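Local coordinates for MccB protein (Escherichia coli, PDB 6OM4), which takes part in microcin C7 biosynthesis, binding the N-formylated MccA peptide and ATP, and probably acting as an E1-like nucleotidyltransferase that also carries a zinc ion, at residues E259-V264 against S334-R339; A244-L249 against I323-D328; N195-L200 against V223-V228; N231-N236 against Y250-T255. All blocks are in the same frame, centred on the assembly; numbering follows the deposited sequence.

Contact 1: residues E259-V264 against S334-R339. With ZN (zinc ion), chain E.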
loop_
_atom_site.group_PDB
_atom_site.type_symbol
_atom_site.label_atom_id
_atom_site.label_comp_id
_atom_site.label_asym_id
_atom_site.label_seq_id
_atom_site.Cartn_x
_atom_site.Cartn_y
_atom_site.Cartn_z
ATOM N N GLU A 259 13.638 6.234 13.737
ATOM C CA GLU A 259 14.409 7.143 14.650
ATOM C C GLU A 259 15.490 7.943 13.906
ATOM O O GLU A 259 16.124 8.812 14.490
ATOM C CB GLU A 259 14.957 6.308 15.802
ATOM C CG GLU A 259 13.805 5.728 16.597
ATOM C CD GLU A 259 13.992 5.470 18.072
ATOM O OE1 GLU A 259 14.951 6.010 18.673
ATOM O OE2 GLU A 259 13.190 4.687 18.587
ATOM N N CYS A 260 15.642 7.730 12.603
ATOM C CA CYS A 260 16.717 8.416 11.877
ATOM C C CYS A 260 16.576 9.931 12.016
ATOM O O CYS A 260 17.554 10.625 12.341
ATOM C CB CYS A 260 16.719 8.077 10.390
ATOM S SG CYS A 260 17.607 6.551 9.982
ATOM N N GLN A 261 15.374 10.437 11.723
ATOM C CA GLN A 261 15.094 11.861 11.792
ATOM C C GLN A 261 14.201 12.090 13.009
ATOM O O GLN A 261 13.415 11.226 13.380
ATOM C CB GLN A 261 14.411 12.373 10.521
ATOM C CG GLN A 261 15.067 11.865 9.251
ATOM C CD GLN A 261 16.375 12.570 9.029
ATOM O OE1 GLN A 261 16.524 13.736 9.399
ATOM N NE2 GLN A 261 17.324 11.876 8.419
ATOM N N LYS A 262 14.321 13.266 13.604
ATOM C CA LYS A 262 13.771 13.475 14.930
ATOM C C LYS A 262 12.551 14.382 14.811
ATOM O O LYS A 262 12.553 15.505 15.307
ATOM C CB LYS A 262 14.877 14.012 15.846
ATOM C CG LYS A 262 16.116 13.135 15.807
ATOM C CD LYS A 262 17.188 13.445 16.832
ATOM C CE LYS A 262 18.379 12.512 16.698
ATOM N NZ LYS A 262 17.957 11.101 16.508
ATOM N N VAL A 263 11.519 13.868 14.136
ATOM C CA VAL A 263 10.363 14.654 13.796
ATOM C C VAL A 263 9.217 14.325 14.764
ATOM O O VAL A 263 8.476 15.197 15.177
ATOM C CB VAL A 263 9.922 14.437 12.334
ATOM C CG1 VAL A 263 9.078 15.608 11.857
ATOM C CG2 VAL A 263 11.087 14.202 11.386
ATOM N N VAL A 264 9.071 13.058 15.122
ATOM C CA VAL A 264 7.952 12.643 15.979
ATOM C C VAL A 264 8.396 12.770 17.440
ATOM O O VAL A 264 9.555 12.493 17.757
ATOM C CB VAL A 264 7.484 11.222 15.620
ATOM C CG1 VAL A 264 6.184 10.835 16.314
ATOM C CG2 VAL A 264 7.317 11.064 14.124
ATOM N N SER A 334 4.300 14.883 4.085
ATOM C CA SER A 334 5.276 13.815 4.367
ATOM C C SER A 334 6.274 14.330 5.408
ATOM O O SER A 334 6.795 15.440 5.254
ATOM C CB SER A 334 6.041 13.381 3.117
ATOM O OG SER A 334 5.138 13.046 2.079
ATOM N N GLN A 335 6.524 13.539 6.446
ATOM C CA GLN A 335 7.658 13.753 7.325
ATOM C C GLN A 335 8.834 12.964 6.743
ATOM O O GLN A 335 8.728 11.767 6.473
ATOM C CB GLN A 335 7.385 13.290 8.752
ATOM C CG GLN A 335 6.284 14.041 9.477
ATOM C CD GLN A 335 5.893 13.335 10.759
ATOM O OE1 GLN A 335 6.088 12.135 10.938
ATOM N NE2 GLN A 335 5.352 14.096 11.697
ATOM N N ASN A 336 9.972 13.629 6.608
ATOM C CA ASN A 336 11.150 13.026 6.059
ATOM C C ASN A 336 11.700 12.022 7.073
ATOM O O ASN A 336 12.031 12.398 8.188
ATOM C CB ASN A 336 12.116 14.154 5.718
ATOM C CG ASN A 336 13.415 13.693 5.100
ATOM O OD1 ASN A 336 13.717 12.506 5.066
ATOM N ND2 ASN A 336 14.199 14.645 4.622
ATOM N N MET A 337 11.782 10.745 6.689
ATOM C CA MET A 337 12.473 9.727 7.481
ATOM C C MET A 337 13.568 9.047 6.635
ATOM O O MET A 337 13.719 7.820 6.636
ATOM C CB MET A 337 11.480 8.692 8.011
ATOM C CG MET A 337 10.502 9.267 9.046
ATOM S SD MET A 337 9.623 7.993 9.941
ATOM C CE MET A 337 9.069 8.949 11.348
ATOM N N GLY A 338 14.328 9.851 5.886
ATOM C CA GLY A 338 15.507 9.360 5.169
ATOM C C GLY A 338 16.613 8.911 6.119
ATOM O O GLY A 338 16.638 9.262 7.302
ATOM N N ARG A 339 17.538 8.114 5.587
ATOM C CA ARG A 339 18.589 7.502 6.389
ATOM C C ARG A 339 19.491 8.590 6.964
ATOM O O ARG A 339 19.860 9.508 6.235
ATOM C CB ARG A 339 19.462 6.563 5.560
ATOM C CG ARG A 339 18.920 5.154 5.436
ATOM C CD ARG A 339 20.001 4.145 5.102
ATOM N NE ARG A 339 20.792 3.769 6.267
ATOM C CZ ARG A 339 21.620 2.741 6.271
ATOM N NH1 ARG A 339 21.916 2.174 5.123
ATOM N NH2 ARG A 339 22.138 2.275 7.394
HETATM ZN ZN ZN E . 17.659 5.016 11.712
#
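Gln261 lays its side chain over the backbone of residues 336-338, where the chain leaves the edge strand 332-336 and runs on toward the second half of a four-cysteine zinc site. The zinc ion is held by Cys260 at the contact, with an SG-to-zinc distance of 2.3 Å, and by Cys257, Cys343 and Cys346, so the contact lies beside a Cys4 site built from two CxxC pairs. Gln261 CG sits beside the backbone N (chi1 -46°) and 3.3 Å from Asn336 O. The chain turns at chi2, bringing CD round; NE2 bonds to Gly338 O at 2.9 Å, nearly straight (169° at the hydrogen). The acceptor lies close to the plane of the amide, whereas NE2 stands well above the carbonyl plane of Gly338. That carbonyl is also met by Cys260 CB. Asn336 OD1 accepts from Gly338 N, an Asx turn in the backbone that Gln261 packs on.

At the other end the two valines pack on Gln335 and Met337. Val263 and Gln335 run alongside each other in opposite senses, with CG1 of Val263 beside CG of Gln335. The Gln335 amide is gripped from outside, OE1 by Arg322 and NE2 by the backbone of the bound peptide. Val264 CG2 lies 3.6 Å from Gln335 OE1 and touches the terminal methyl of Met337, with CG2 and CE 3.9 Å apart.

Contact 2: residues A244-L249 against I323-D328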
loop_
_atom_site.group_PDB
_atom_site.type_symbol
_atom_site.label_atom_id
_atom_site.label_comp_id
_atom_site.label_asym_id
_atom_site.label_seq_id
_atom_site.Cartn_x
_atom_site.Cartn_y
_atom_site.Cartn_z
ATOM N N ALA A 244 -4.980 10.465 8.915
ATOM C CA ALA A 244 -4.571 9.124 8.470
ATOM C C ALA A 244 -3.053 9.137 8.262
ATOM O O ALA A 244 -2.556 10.089 7.679
ATOM C CB ALA A 244 -5.281 8.794 7.188
ATOM N N VAL A 245 -2.353 8.133 8.778
ATOM C CA VAL A 245 -0.883 8.060 8.646
ATOM C C VAL A 245 -0.473 6.724 8.030
ATOM O O VAL A 245 -0.935 5.669 8.450
ATOM C CB VAL A 245 -0.176 8.286 9.992
ATOM C CG1 VAL A 245 1.347 8.099 9.853
ATOM C CG2 VAL A 245 -0.506 9.661 10.545
ATOM N N PHE A 246 0.470 6.758 7.069
ATOM C CA PHE A 246 1.081 5.491 6.662
ATOM C C PHE A 246 2.531 5.783 6.374
ATOM O O PHE A 246 2.879 6.900 6.035
ATOM C CB PHE A 246 0.404 4.816 5.455
ATOM C CG PHE A 246 0.574 5.487 4.114
ATOM C CD1 PHE A 246 -0.030 6.701 3.836
ATOM C CD2 PHE A 246 1.334 4.910 3.105
ATOM C CE1 PHE A 246 0.087 7.298 2.587
ATOM C CE2 PHE A 246 1.495 5.530 1.878
ATOM C CZ PHE A 246 0.872 6.725 1.613
ATOM N N GLY A 247 3.326 4.742 6.539
ATOM C CA GLY A 247 4.753 4.881 6.558
ATOM C C GLY A 247 5.301 5.113 7.958
ATOM O O GLY A 247 4.584 5.357 8.948
ATOM N N PRO A 248 6.618 4.948 8.141
ATOM C CA PRO A 248 7.528 4.618 7.049
ATOM C C PRO A 248 7.479 3.138 6.635
ATOM O O PRO A 248 7.008 2.282 7.386
ATOM C CB PRO A 248 8.864 4.955 7.705
ATOM C CG PRO A 248 8.667 4.504 9.129
ATOM C CD PRO A 248 7.272 4.969 9.453
ATOM N N LEU A 249 7.938 2.885 5.409
ATOM C CA LEU A 249 8.234 1.546 4.928
ATOM C C LEU A 249 9.749 1.368 5.087
ATOM O O LEU A 249 10.504 2.011 4.378
ATOM C CB LEU A 249 7.749 1.399 3.481
ATOM C CG LEU A 249 8.215 0.205 2.657
ATOM C CD1 LEU A 249 8.435 -1.051 3.442
ATOM C CD2 LEU A 249 7.274 -0.075 1.491
ATOM N N ILE A 323 3.638 9.569 6.054
ATOM C CA ILE A 323 2.749 10.406 5.283
ATOM C C ILE A 323 1.418 10.578 6.039
ATOM O O ILE A 323 0.839 9.599 6.453
ATOM C CB ILE A 323 2.530 9.813 3.875
ATOM C CG1 ILE A 323 3.862 9.641 3.134
ATOM C CG2 ILE A 323 1.531 10.629 3.070
ATOM C CD1 ILE A 323 3.851 8.698 1.970
ATOM N N GLY A 324 0.985 11.821 6.201
ATOM C CA GLY A 324 -0.317 12.136 6.790
ATOM C C GLY A 324 -1.268 12.659 5.742
ATOM O O GLY A 324 -0.920 13.573 4.951
ATOM N N ILE A 325 -2.527 12.192 5.820
ATOM C CA ILE A 325 -3.607 12.685 5.050
ATOM C C ILE A 325 -4.671 13.222 6.018
ATOM O O ILE A 325 -5.218 12.463 6.820
ATOM C CB ILE A 325 -4.203 11.595 4.139
ATOM C CG1 ILE A 325 -3.150 10.965 3.233
ATOM C CG2 ILE A 325 -5.378 12.166 3.344
ATOM C CD1 ILE A 325 -2.494 9.758 3.837
ATOM N N TRP A 326 -4.931 14.526 5.947
ATOM C CA TRP A 326 -5.874 15.189 6.828
ATOM C C TRP A 326 -7.281 14.804 6.392
ATOM O O TRP A 326 -7.500 14.520 5.216
ATOM C CB TRP A 326 -5.647 16.713 6.833
ATOM C CG TRP A 326 -4.608 17.238 7.798
ATOM C CD1 TRP A 326 -4.822 18.161 8.781
ATOM C CD2 TRP A 326 -3.191 16.958 7.853
ATOM N NE1 TRP A 326 -3.664 18.445 9.456
ATOM C CE2 TRP A 326 -2.643 17.719 8.909
ATOM C CE3 TRP A 326 -2.332 16.101 7.148
ATOM C CZ2 TRP A 326 -1.295 17.665 9.252
ATOM C CZ3 TRP A 326 -0.997 16.049 7.487
ATOM C CH2 TRP A 326 -0.496 16.803 8.542
ATOM N N SER A 327 -8.238 14.788 7.326
ATOM C CA SER A 327 -9.610 14.517 6.950
ATOM C C SER A 327 -10.468 15.770 7.162
ATOM O O SER A 327 -11.578 15.806 6.665
ATOM C CB SER A 327 -10.179 13.309 7.668
ATOM O OG SER A 327 -10.213 13.526 9.073
ATOM N N ASP A 328 -9.972 16.792 7.883
ATOM C CA ASP A 328 -10.844 17.982 8.061
ATOM C C ASP A 328 -10.417 19.141 7.172
ATOM O O ASP A 328 -11.058 20.179 7.175
ATOM C CB ASP A 328 -10.974 18.441 9.502
ATOM C CG ASP A 328 -9.674 18.661 10.233
ATOM O OD1 ASP A 328 -8.650 19.013 9.585
ATOM O OD2 ASP A 328 -9.693 18.380 11.456
#
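Phe246 and Ile323 face each other as an antiparallel hydrogen-bonded pair, and their backbones satisfy one another in both directions. Ile323 N donates to Phe246 O at 2.8 Å, nearly straight at 171°, and Phe246 N returns a bond to Ile323 O at 2.9 Å. Two residues along, Ala244 and Ile325 repeat the exchange: Ile325 N reaches Ala244 O at 2.8 Å, while the bond from Ala244 N to Ile325 O is more bent (148°). Between these pairs Val245 and Gly324 form a non-hydrogen-bonded pair, and their CA-H groups add second contacts to the same carbonyls, Gly324 CA lying 3.2 Å from Ala244 O and Val245 CA close to Ile323 O. The polar groups of this middle pair turn outward instead, Val245 bonding to Gly238 and Gly324 to His333 in the flanking strands.

On the face that carries Ala244, Phe246, Ile323 and Ile325, the phenyl ring rises beside Ile323, the two side chains pointing the same way. Ring atom CZ meets Ile323 CD1 at 3.6 Å, and CD1 of Ile325 comes to the ring edge, 3.8 Å from CE1. Helix 292-311 packs on this face through Val297 and Leu301. The pairing is that of neighbouring antiparallel strands in the mixed central sheet of the ThiF/E1-like fold.

Contact 3: residues N195-L200 against V223-V228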
loop_
_atom_site.group_PDB
_atom_site.type_symbol
_atom_site.label_atom_id
_atom_site.label_comp_id
_atom_site.label_asym_id
_atom_site.label_seq_id
_atom_site.Cartn_x
_atom_site.Cartn_y
_atom_site.Cartn_z
ATOM N N ASN A 195 3.893 -7.134 24.964
ATOM C CA ASN A 195 3.912 -6.195 26.107
ATOM C C ASN A 195 5.340 -5.959 26.632
ATOM O O ASN A 195 5.520 -5.149 27.553
ATOM C CB ASN A 195 2.982 -6.673 27.229
ATOM C CG ASN A 195 3.310 -8.048 27.786
ATOM O OD1 ASN A 195 4.301 -8.689 27.424
ATOM N ND2 ASN A 195 2.474 -8.507 28.704
ATOM N N ASP A 196 6.336 -6.675 26.077
ATOM C CA ASP A 196 7.735 -6.400 26.318
ATOM C C ASP A 196 8.483 -6.556 24.999
ATOM O O ASP A 196 8.077 -7.332 24.152
ATOM C CB ASP A 196 8.343 -7.340 27.361
ATOM C CG ASP A 196 8.092 -6.909 28.810
ATOM O OD1 ASP A 196 8.655 -5.830 29.241
ATOM O OD2 ASP A 196 7.307 -7.623 29.492
ATOM N N TYR A 197 9.623 -5.877 24.887
ATOM C CA TYR A 197 10.454 -5.941 23.705
ATOM C C TYR A 197 10.753 -7.382 23.285
ATOM O O TYR A 197 10.750 -7.725 22.086
ATOM C CB TYR A 197 11.756 -5.175 23.917
ATOM C CG TYR A 197 12.699 -5.326 22.766
ATOM C CD1 TYR A 197 13.617 -6.365 22.711
ATOM C CD2 TYR A 197 12.669 -4.430 21.709
ATOM C CE1 TYR A 197 14.480 -6.502 21.639
ATOM C CE2 TYR A 197 13.548 -4.533 20.656
ATOM C CZ TYR A 197 14.432 -5.589 20.596
ATOM O OH TYR A 197 15.248 -5.707 19.497
ATOM N N THR A 198 11.039 -8.230 24.271
ATOM C CA THR A 198 11.491 -9.585 24.057
ATOM C C THR A 198 10.423 -10.474 23.388
ATOM O O THR A 198 10.745 -11.433 22.696
ATOM C CB THR A 198 11.971 -10.168 25.400
ATOM O OG1 THR A 198 12.818 -11.254 25.036
ATOM C CG2 THR A 198 10.855 -10.627 26.308
ATOM N N ASP A 199 9.146 -10.128 23.520
ATOM C CA ASP A 199 8.085 -10.870 22.857
ATOM C C ASP A 199 8.180 -10.812 21.315
ATOM O O ASP A 199 7.596 -11.626 20.653
ATOM C CB ASP A 199 6.720 -10.375 23.335
ATOM C CG ASP A 199 6.465 -10.714 24.801
ATOM O OD1 ASP A 199 7.038 -11.700 25.274
ATOM O OD2 ASP A 199 5.730 -9.959 25.459
ATOM N N LEU A 200 8.905 -9.838 20.753
ATOM C CA LEU A 200 9.062 -9.733 19.283
ATOM C C LEU A 200 9.838 -10.916 18.699
ATOM O O LEU A 200 9.658 -11.238 17.526
ATOM C CB LEU A 200 9.714 -8.397 18.937
ATOM C CG LEU A 200 8.796 -7.200 19.121
ATOM C CD1 LEU A 200 9.578 -5.894 19.129
ATOM C CD2 LEU A 200 7.723 -7.167 18.032
ATOM N N VAL A 223 9.517 -2.181 17.799
ATOM C CA VAL A 223 9.434 -2.893 16.499
ATOM C C VAL A 223 10.573 -2.428 15.584
ATOM O O VAL A 223 11.233 -3.194 14.950
ATOM C CB VAL A 223 8.048 -2.676 15.858
ATOM C CG1 VAL A 223 8.036 -3.226 14.444
ATOM C CG2 VAL A 223 6.936 -3.296 16.689
ATOM N N ASN A 224 10.767 -1.124 15.531
ATOM C CA ASN A 224 11.757 -0.508 14.712
ATOM C C ASN A 224 13.131 -1.097 15.066
ATOM O O ASN A 224 13.857 -1.561 14.189
ATOM C CB ASN A 224 11.705 1.003 14.879
ATOM C CG ASN A 224 12.777 1.718 14.083
ATOM O OD1 ASN A 224 13.787 2.205 14.627
ATOM N ND2 ASN A 224 12.595 1.719 12.792
ATOM N N LYS A 225 13.489 -1.064 16.358
ATOM C CA LYS A 225 14.818 -1.541 16.798
ATOM C C LYS A 225 14.978 -3.023 16.451
ATOM O O LYS A 225 16.014 -3.413 15.860
ATOM C CB LYS A 225 15.029 -1.242 18.290
ATOM C CG LYS A 225 16.152 -2.031 18.962
ATOM C CD LYS A 225 16.526 -1.539 20.360
ATOM C CE LYS A 225 17.173 -0.159 20.346
ATOM N NZ LYS A 225 17.986 0.113 21.567
ATOM N N TYR A 226 13.952 -3.832 16.756
ATOM C CA TYR A 226 13.973 -5.252 16.491
ATOM C C TYR A 226 14.172 -5.513 15.004
ATOM O O TYR A 226 14.978 -6.383 14.641
ATOM C CB TYR A 226 12.707 -5.966 16.965
ATOM C CG TYR A 226 12.704 -7.450 16.701
ATOM C CD1 TYR A 226 12.258 -7.961 15.507
ATOM C CD2 TYR A 226 13.224 -8.343 17.625
ATOM C CE1 TYR A 226 12.282 -9.316 15.233
ATOM C CE2 TYR A 226 13.225 -9.708 17.382
ATOM C CZ TYR A 226 12.818 -10.193 16.160
ATOM O OH TYR A 226 12.807 -11.546 15.937
ATOM N N CYS A 227 13.452 -4.759 14.141
ATOM C CA CYS A 227 13.473 -5.018 12.689
ATOM C C CYS A 227 14.807 -4.587 12.078
ATOM O O CYS A 227 15.314 -5.264 11.197
ATOM C CB CYS A 227 12.316 -4.332 11.966
ATOM S SG CYS A 227 10.778 -5.265 12.210
ATOM N N VAL A 228 15.383 -3.516 12.593
ATOM C CA VAL A 228 16.745 -3.135 12.175
ATOM C C VAL A 228 17.704 -4.282 12.528
ATOM O O VAL A 228 18.558 -4.682 11.699
ATOM C CB VAL A 228 17.175 -1.811 12.836
ATOM C CG1 VAL A 228 18.648 -1.556 12.623
ATOM C CG2 VAL A 228 16.380 -0.613 12.328
#
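Leu200 lies over one face of the Tyr226 ring, the main apolar contact between the 3-10 turn at 197-200 and helix 219-230. Its CB is 4.0 Å from the ring centroid and 20° off the normal, a CH-pi contact displaced toward the rim on the CD2 side.

Apolar packing continues through the leucine methyls. CD1 of Leu200 reaches Tyr226 CB at 3.8 Å, and CD2 meets Val223 CG2 one turn earlier on the helix.

The close polar approaches come from Tyr197. Its CG is anti to the backbone N (chi1 175°), and the side chain crosses that of Tyr226 at about a right angle. OH comes to 3.3 Å from Tyr226 CA, and Tyr226 N lies at the ring edge. Lys225 CG lies 3.8 Å from Tyr197 OH. No hydrogen bond joins the segments.

This is plain packing of a loop turn on a helix flanking the parallel strands of the Rossmann-like ThiF fold, with Leu200 near Ile194 of the ATP site. His201 meets Tyr226 edge-to-face. Leu200 also rests on Trp222 and Trp209, joining the turn to helix 219-230 and to parallel strand 208-211, which precedes that helix in the chain.

Contact 4: residues N231-N236 against Y250-T255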
loop_
_atom_site.group_PDB
_atom_site.type_symbol
_atom_site.label_atom_id
_atom_site.label_comp_id
_atom_site.label_asym_id
_atom_site.label_seq_id
_atom_site.Cartn_x
_atom_site.Cartn_y
_atom_site.Cartn_z
ATOM N N ASN A 231 17.004 -7.523 10.313
ATOM C CA ASN A 231 16.982 -7.400 8.847
ATOM C C ASN A 231 15.570 -7.660 8.298
ATOM O O ASN A 231 15.412 -8.324 7.307
ATOM C CB ASN A 231 17.991 -8.335 8.156
ATOM C CG ASN A 231 19.244 -7.583 7.784
ATOM O OD1 ASN A 231 20.107 -7.380 8.640
ATOM N ND2 ASN A 231 19.302 -7.095 6.549
ATOM N N GLN A 232 14.550 -7.144 8.991
ATOM C CA GLN A 232 13.127 -7.422 8.703
ATOM C C GLN A 232 12.454 -6.153 8.185
ATOM O O GLN A 232 12.322 -5.171 8.903
ATOM C CB GLN A 232 12.453 -7.902 9.971
ATOM C CG GLN A 232 10.945 -8.069 9.840
ATOM C CD GLN A 232 10.563 -9.026 8.748
ATOM O OE1 GLN A 232 10.001 -8.634 7.723
ATOM N NE2 GLN A 232 10.879 -10.292 8.967
ATOM N N PRO A 233 12.012 -6.101 6.923
ATOM C CA PRO A 233 11.232 -4.952 6.456
ATOM C C PRO A 233 9.899 -4.822 7.219
ATOM O O PRO A 233 9.290 -5.813 7.563
ATOM C CB PRO A 233 11.025 -5.183 4.947
ATOM C CG PRO A 233 12.015 -6.309 4.584
ATOM C CD PRO A 233 12.271 -7.093 5.860
ATOM N N TYR A 234 9.445 -3.582 7.417
ATOM C CA TYR A 234 8.120 -3.356 8.003
ATOM C C TYR A 234 7.510 -2.073 7.440
ATOM O O TYR A 234 8.205 -1.214 6.919
ATOM C CB TYR A 234 8.169 -3.325 9.537
ATOM C CG TYR A 234 8.739 -2.066 10.122
ATOM C CD1 TYR A 234 7.936 -0.944 10.304
ATOM C CD2 TYR A 234 10.068 -1.963 10.516
ATOM C CE1 TYR A 234 8.429 0.222 10.858
ATOM C CE2 TYR A 234 10.574 -0.790 11.062
ATOM C CZ TYR A 234 9.756 0.320 11.231
ATOM O OH TYR A 234 10.154 1.540 11.719
ATOM N N ILE A 235 6.192 -1.954 7.584
ATOM C CA ILE A 235 5.517 -0.726 7.335
ATOM C C ILE A 235 4.553 -0.443 8.495
ATOM O O ILE A 235 3.916 -1.353 8.988
ATOM C CB ILE A 235 4.804 -0.757 5.977
ATOM C CG1 ILE A 235 4.217 0.627 5.688
ATOM C CG2 ILE A 235 3.787 -1.902 5.881
ATOM C CD1 ILE A 235 3.668 0.799 4.295
ATOM N N ASN A 236 4.545 0.801 8.967
ATOM C CA ASN A 236 3.610 1.216 10.025
ATOM C C ASN A 236 2.429 1.924 9.359
ATOM O O ASN A 236 2.603 2.579 8.364
ATOM C CB ASN A 236 4.349 2.071 11.055
ATOM C CG ASN A 236 3.588 2.399 12.315
ATOM O OD1 ASN A 236 3.769 3.500 12.829
ATOM N ND2 ASN A 236 2.840 1.446 12.878
ATOM N N TYR A 250 10.135 0.610 6.116
ATOM C CA TYR A 250 11.528 0.390 6.488
ATOM C C TYR A 250 12.048 -0.790 5.675
ATOM O O TYR A 250 11.508 -1.900 5.771
ATOM C CB TYR A 250 11.677 0.068 7.979
ATOM C CG TYR A 250 13.063 -0.428 8.309
ATOM C CD1 TYR A 250 14.145 0.417 8.136
ATOM C CD2 TYR A 250 13.306 -1.749 8.650
ATOM C CE1 TYR A 250 15.437 -0.028 8.353
ATOM C CE2 TYR A 250 14.589 -2.195 8.935
ATOM C CZ TYR A 250 15.662 -1.337 8.738
ATOM O OH TYR A 250 16.948 -1.765 8.963
ATOM N N VAL A 251 13.128 -0.546 4.921
ATOM C CA VAL A 251 13.807 -1.609 4.161
ATOM C C VAL A 251 15.256 -1.647 4.615
ATOM O O VAL A 251 15.946 -0.649 4.426
ATOM C CB VAL A 251 13.700 -1.376 2.652
ATOM C CG1 VAL A 251 14.290 -2.571 1.914
ATOM C CG2 VAL A 251 12.263 -1.136 2.230
ATOM N N PRO A 252 15.740 -2.764 5.203
ATOM C CA PRO A 252 17.118 -2.873 5.699
ATOM C C PRO A 252 18.170 -2.366 4.711
ATOM O O PRO A 252 18.169 -2.766 3.536
ATOM C CB PRO A 252 17.278 -4.376 5.881
ATOM C CG PRO A 252 15.920 -4.786 6.383
ATOM C CD PRO A 252 14.972 -3.989 5.519
ATOM N N GLY A 253 18.991 -1.430 5.189
ATOM C CA GLY A 253 20.137 -0.923 4.457
ATOM C C GLY A 253 19.805 0.049 3.352
ATOM O O GLY A 253 20.704 0.485 2.666
ATOM N N LYS A 254 18.531 0.446 3.207
ATOM C CA LYS A 254 18.028 1.200 2.049
ATOM C C LYS A 254 17.287 2.466 2.497
ATOM O O LYS A 254 17.548 3.559 2.017
ATOM C CB LYS A 254 17.110 0.293 1.224
ATOM C CG LYS A 254 16.413 0.934 0.036
ATOM C CD LYS A 254 15.709 -0.095 -0.836
ATOM C CE LYS A 254 14.332 0.303 -1.303
ATOM N NZ LYS A 254 14.396 1.266 -2.427
ATOM N N THR A 255 16.292 2.321 3.375
ATOM C CA THR A 255 15.576 3.479 3.801
ATOM C C THR A 255 15.974 3.868 5.223
ATOM O O THR A 255 16.653 3.112 5.919
ATOM C CB THR A 255 14.058 3.252 3.789
ATOM O OG1 THR A 255 13.785 2.216 4.726
ATOM C CG2 THR A 255 13.534 2.899 2.421
#
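Tyr234 and Tyr250 stand on the same side of a strand pair, their side chains crossing obliquely with ring planes 36° apart and centroids separated by 5.5 Å. The nearest approach is not ring to ring: CB of Tyr250 sits over one face of the Tyr234 ring, displaced toward the rim, 3.4 Å from CE2, a CH-pi contact. Tyr234 CG stands between its backbone N and carbonyl carbon (chi1 75°), and the ring beyond it comes under Tyr250 CB. Tyr250 CG is instead anti to the backbone N (chi1 169°), and the edge of its ring, at CD2, faces Gln232 O at 3.6 Å. That buried carbonyl has no hydrogen-bonding partner in the model. The Tyr234 OH lies close to the side-chain amide of Asn224 on helix 219-230, a probable hydrogen bond.

Beneath the rings the two tyrosines form an antiparallel hydrogen-bonded pair. Tyr250 N bonds to Tyr234 O at 2.8 Å, and Tyr234 N bonds to Tyr250 O at 3.1 Å. Pro233 CA makes a further CA-H...O contact with the same oxygen.

Before the paired tyrosine on one side and after it on the other, the side chains of Pro233 and Pro252 cross at about a right angle, Pro233 CG lying 3.9 Å from Pro252 CD. Asn231, in the Schellman motif that ends helix 219-230, lays ND2 against Pro252 CB at 3.5 Å. Thr255 OG1 accepts from Val251 N, tying the turn back on itself. Together these features mark one end of the hairpin formed by strands 234-240 and 243-250 in the E1-like sheet, with Tyr250 packed beside the zinc-binding cysteines.

In the fold
Contacts 1, 2 and 4 follow one mixed sheet from strand 234-240 through 243-250 and 321-326 to the edge strand 332-336. Contacts 2 and 4 share strand 243-250: Gly247 N lies 2.9 Å from Asn236 O, a probable hydrogen bond. Contact 2 meets contact 1 where Met337 SD packs 3.7 Å from Pro248 CG. Contact 3 lies off the sheet, joined to contact 4 through helix 219-230, whose Cys227 O is 3.0 Å from Gln232 N. Contact 1 holds a zinc ligand, and the Tyr250 side chain is about 6 Å from the zinc ion. On the nucleotide side, the side chain of Val223 is about 8 Å, and that of Val245 about 11 Å, from the bound adenosine phosphoramidate.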